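PDB 3TL4: glutamine--tRNA ligase from Saccharomyces cerevisiae, which catalyses the ATP-dependent attachment of glutamine to its cognate tRNA, and whose appended N-terminal domain, present in this fragment, binds tRNA. Local coordinates for residues Val145-Lys153 and Phe166-Val174. Residues are numbered along the deposited sequence; the frame is centred on the assembly and turned at random.
Sequences VPGIFADVK and FKPIIDQEV
I170 enters a hole made by V145, I148, F149 and V152, while V145 in return sits among K167, I170, D171 and V174, so that helix 145-153 and the 166-174 part of helix 166-178 meet by reciprocal knobs-into-holes packing. They form an obliquely crossed helix-loop-helix pair in the all-helical tRNA-binding domain, with segment axes 10.3 Å apart and inclined at 128°. The case illustrates how an apolar seam can be finished by the aliphatic parts of charged residues. Along the seam, I170 CD1 lies 3.7 Å from F149 CA and also meets V152 CG2, the latter pair reaching tip to tip. I148 CD1 and V174 CG2 come end to end in the same manner.

On the flank, the F149 ring is held between two lysine chains: K153 CE from its own helix stands over the centre of one face, and K167 CD lies over the opposite face as a CH-pi contact, 4.1 Å from the ring centroid. At the rim of this ring F166 CB lies in plane, 3.6 Å from F149 CE1. The F166 ring in turn receives K153 CG at its edge, with K153 CG 3.7 Å from F166 CD2.

Bends at chi2 and chi4 let K167 lay its methylenes on F149 and still carry its ammonium group one turn on along its own helix to D171. Replacing K167 with an alanine would probably uncover that face of F149 and leave the D171 carboxylate without this salt-bridge mate.

Farther out, I148 packs on Y129 and I137, and L158 of the connecting loop touches both V152 and F166. The K167–D171 salt bridge closes beside V145 CG1: K167 NZ lies 2.9 Å from D171 OD1, approaching on its syn side, 25° out of the carboxylate plane.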
loop_
_atom_site.group_PDB
_atom_site.type_symbol
_atom_site.label_atom_id
_atom_site.label_comp_id
_atom_site.label_asym_id
_atom_site.label_seq_id
_atom_site.Cartn_x
_atom_site.Cartn_y
_atom_site.Cartn_z
ATOM N N VAL A 145 -24.292 0.460 -7.158
ATOM C CA VAL A 145 -23.383 0.333 -6.019
ATOM C C VAL A 145 -21.953 -0.134 -6.379
ATOM O O VAL A 145 -20.975 0.361 -5.808
ATOM C CB VAL A 145 -24.001 -0.505 -4.869
ATOM C CG1 VAL A 145 -22.947 -0.867 -3.849
ATOM C CG2 VAL A 145 -25.154 0.274 -4.194
ATOM N N PRO A 146 -21.813 -1.074 -7.331
ATOM C CA PRO A 146 -20.433 -1.418 -7.714
ATOM C C PRO A 146 -19.697 -0.247 -8.400
ATOM O O PRO A 146 -18.467 -0.160 -8.341
ATOM C CB PRO A 146 -20.618 -2.585 -8.680
ATOM C CG PRO A 146 -21.969 -3.189 -8.287
ATOM C CD PRO A 146 -22.805 -2.000 -7.910
ATOM N N GLY A 147 -20.451 0.642 -9.039
ATOM C CA GLY A 147 -19.884 1.829 -9.652
ATOM C C GLY A 147 -19.504 2.899 -8.643
ATOM O O GLY A 147 -18.507 3.596 -8.807
ATOM N N ILE A 148 -20.305 3.036 -7.594
ATOM C CA ILE A 148 -20.006 3.986 -6.534
ATOM C C ILE A 148 -18.694 3.584 -5.867
ATOM O O ILE A 148 -17.846 4.427 -5.560
ATOM C CB ILE A 148 -21.125 4.011 -5.499
ATOM C CG1 ILE A 148 -22.436 4.434 -6.171
ATOM C CG2 ILE A 148 -20.772 4.938 -4.323
ATOM C CD1 ILE A 148 -23.579 4.608 -5.193
ATOM N N PHE A 149 -18.536 2.283 -5.660
ATOM C CA PHE A 149 -17.358 1.729 -5.015
ATOM C C PHE A 149 -16.102 2.029 -5.830
ATOM O O PHE A 149 -15.090 2.506 -5.300
ATOM C CB PHE A 149 -17.540 0.220 -4.843
ATOM C CG PHE A 149 -16.401 -0.451 -4.141
ATOM C CD1 PHE A 149 -15.778 0.159 -3.069
ATOM C CD2 PHE A 149 -15.959 -1.700 -4.544
ATOM C CE1 PHE A 149 -14.725 -0.456 -2.413
ATOM C CE2 PHE A 149 -14.904 -2.319 -3.891
ATOM C CZ PHE A 149 -14.288 -1.693 -2.820
ATOM N N ALA A 150 -16.168 1.758 -7.128
ATOM C CA ALA A 150 -15.042 2.059 -8.017
ATOM C C ALA A 150 -14.649 3.537 -7.952
ATOM O O ALA A 150 -13.464 3.864 -7.962
ATOM C CB ALA A 150 -15.363 1.651 -9.460
ATOM N N ASP A 151 -15.645 4.421 -7.887
ATOM C CA ASP A 151 -15.395 5.863 -7.903
ATOM C C ASP A 151 -14.847 6.362 -6.565
ATOM O O ASP A 151 -14.011 7.258 -6.519
ATOM C CB ASP A 151 -16.671 6.640 -8.259
ATOM C CG ASP A 151 -17.089 6.444 -9.701
ATOM O OD1 ASP A 151 -16.311 5.814 -10.446
ATOM O OD2 ASP A 151 -18.178 6.921 -10.100
ATOM N N VAL A 152 -15.347 5.782 -5.483
ATOM C CA VAL A 152 -14.880 6.089 -4.139
ATOM C C VAL A 152 -13.407 5.684 -3.934
ATOM O O VAL A 152 -12.611 6.456 -3.392
ATOM C CB VAL A 152 -15.808 5.424 -3.084
ATOM C CG1 VAL A 152 -15.153 5.411 -1.711
ATOM C CG2 VAL A 152 -17.151 6.158 -3.041
ATOM N N LYS A 153 -13.036 4.488 -4.384
ATOM C CA LYS A 153 -11.636 4.066 -4.323
ATOM C C LYS A 153 -10.726 5.070 -5.030
ATOM O O LYS A 153 -9.633 5.371 -4.560
ATOM C CB LYS A 153 -11.450 2.681 -4.944
ATOM C CG LYS A 153 -11.982 1.549 -4.095
ATOM C CD LYS A 153 -11.571 0.191 -4.654
ATOM C CE LYS A 153 -12.365 -0.156 -5.900
ATOM N NZ LYS A 153 -12.130 -1.557 -6.346
ATOM N N PHE A 166 -14.304 0.841 2.783
ATOM C CA PHE A 166 -15.098 1.512 1.769
ATOM C C PHE A 166 -16.483 0.866 1.563
ATOM O O PHE A 166 -17.497 1.558 1.530
ATOM C CB PHE A 166 -14.333 1.616 0.456
ATOM C CG PHE A 166 -13.065 2.441 0.543
ATOM C CD1 PHE A 166 -12.704 3.077 1.717
ATOM C CD2 PHE A 166 -12.229 2.559 -0.555
ATOM C CE1 PHE A 166 -11.537 3.824 1.791
ATOM C CE2 PHE A 166 -11.063 3.312 -0.492
ATOM C CZ PHE A 166 -10.722 3.948 0.689
ATOM N N LYS A 167 -16.532 -0.457 1.454
ATOM C CA LYS A 167 -17.778 -1.117 1.062
ATOM C C LYS A 167 -18.918 -1.064 2.090
ATOM O O LYS A 167 -20.050 -0.757 1.735
ATOM C CB LYS A 167 -17.524 -2.551 0.611
ATOM C CG LYS A 167 -18.589 -3.055 -0.339
ATOM C CD LYS A 167 -18.779 -2.086 -1.500
ATOM C CE LYS A 167 -19.830 -2.586 -2.484
ATOM N NZ LYS A 167 -21.145 -2.859 -1.831
ATOM N N PRO A 168 -18.626 -1.370 3.363
ATOM C CA PRO A 168 -19.654 -1.271 4.408
ATOM C C PRO A 168 -20.167 0.152 4.590
ATOM O O PRO A 168 -21.358 0.360 4.821
ATOM C CB PRO A 168 -18.916 -1.714 5.675
ATOM C CG PRO A 168 -17.780 -2.553 5.174
ATOM C CD PRO A 168 -17.367 -1.934 3.877
ATOM N N ILE A 169 -19.282 1.134 4.502
ATOM C CA ILE A 169 -19.737 2.505 4.695
ATOM C C ILE A 169 -20.620 2.958 3.535
ATOM O O ILE A 169 -21.593 3.688 3.737
ATOM C CB ILE A 169 -18.580 3.472 4.922
ATOM C CG1 ILE A 169 -17.895 3.157 6.260
ATOM C CG2 ILE A 169 -19.091 4.890 4.898
ATOM C CD1 ILE A 169 -16.442 3.614 6.312
ATOM N N ILE A 170 -20.295 2.498 2.329
ATOM C CA ILE A 170 -21.133 2.756 1.162
ATOM C C ILE A 170 -22.508 2.109 1.254
ATOM O O ILE A 170 -23.516 2.757 0.987
ATOM C CB ILE A 170 -20.477 2.291 -0.139
ATOM C CG1 ILE A 170 -19.278 3.180 -0.454
ATOM C CG2 ILE A 170 -21.496 2.332 -1.276
ATOM C CD1 ILE A 170 -18.408 2.668 -1.573
ATOM N N ASP A 171 -22.545 0.827 1.611
ATOM C CA ASP A 171 -23.812 0.132 1.814
ATOM C C ASP A 171 -24.710 0.880 2.809
ATOM O O ASP A 171 -25.903 1.049 2.572
ATOM C CB ASP A 171 -23.582 -1.313 2.267
ATOM C CG ASP A 171 -23.039 -2.210 1.141
ATOM O OD1 ASP A 171 -23.132 -1.825 -0.049
ATOM O OD2 ASP A 171 -22.521 -3.308 1.449
ATOM N N GLN A 172 -24.137 1.352 3.910
ATOM C CA GLN A 172 -24.912 2.089 4.898
ATOM C C GLN A 172 -25.445 3.417 4.358
ATOM O O GLN A 172 -26.591 3.765 4.566
ATOM C CB GLN A 172 -24.062 2.378 6.118
ATOM C CG GLN A 172 -23.426 1.178 6.776
ATOM C CD GLN A 172 -22.566 1.613 7.950
ATOM O OE1 GLN A 172 -23.075 2.148 8.938
ATOM N NE2 GLN A 172 -21.258 1.428 7.834
ATOM N N GLU A 173 -24.600 4.168 3.680
ATOM C CA GLU A 173 -25.006 5.473 3.179
ATOM C C GLU A 173 -26.030 5.375 2.063
ATOM O O GLU A 173 -26.924 6.197 1.967
ATOM C CB GLU A 173 -23.789 6.263 2.725
ATOM C CG GLU A 173 -22.854 6.600 3.895
ATOM C CD GLU A 173 -23.573 7.378 4.977
ATOM O OE1 GLU A 173 -24.287 8.343 4.627
ATOM O OE2 GLU A 173 -23.435 7.026 6.168
ATOM N N VAL A 174 -25.900 4.360 1.221
ATOM C CA VAL A 174 -26.809 4.189 0.097
ATOM C C VAL A 174 -28.195 3.842 0.601
ATOM O O VAL A 174 -29.200 4.352 0.100
ATOM C CB VAL A 174 -26.268 3.128 -0.895
ATOM C CG1 VAL A 174 -27.320 2.728 -1.869
ATOM C CG2 VAL A 174 -25.063 3.689 -1.634
#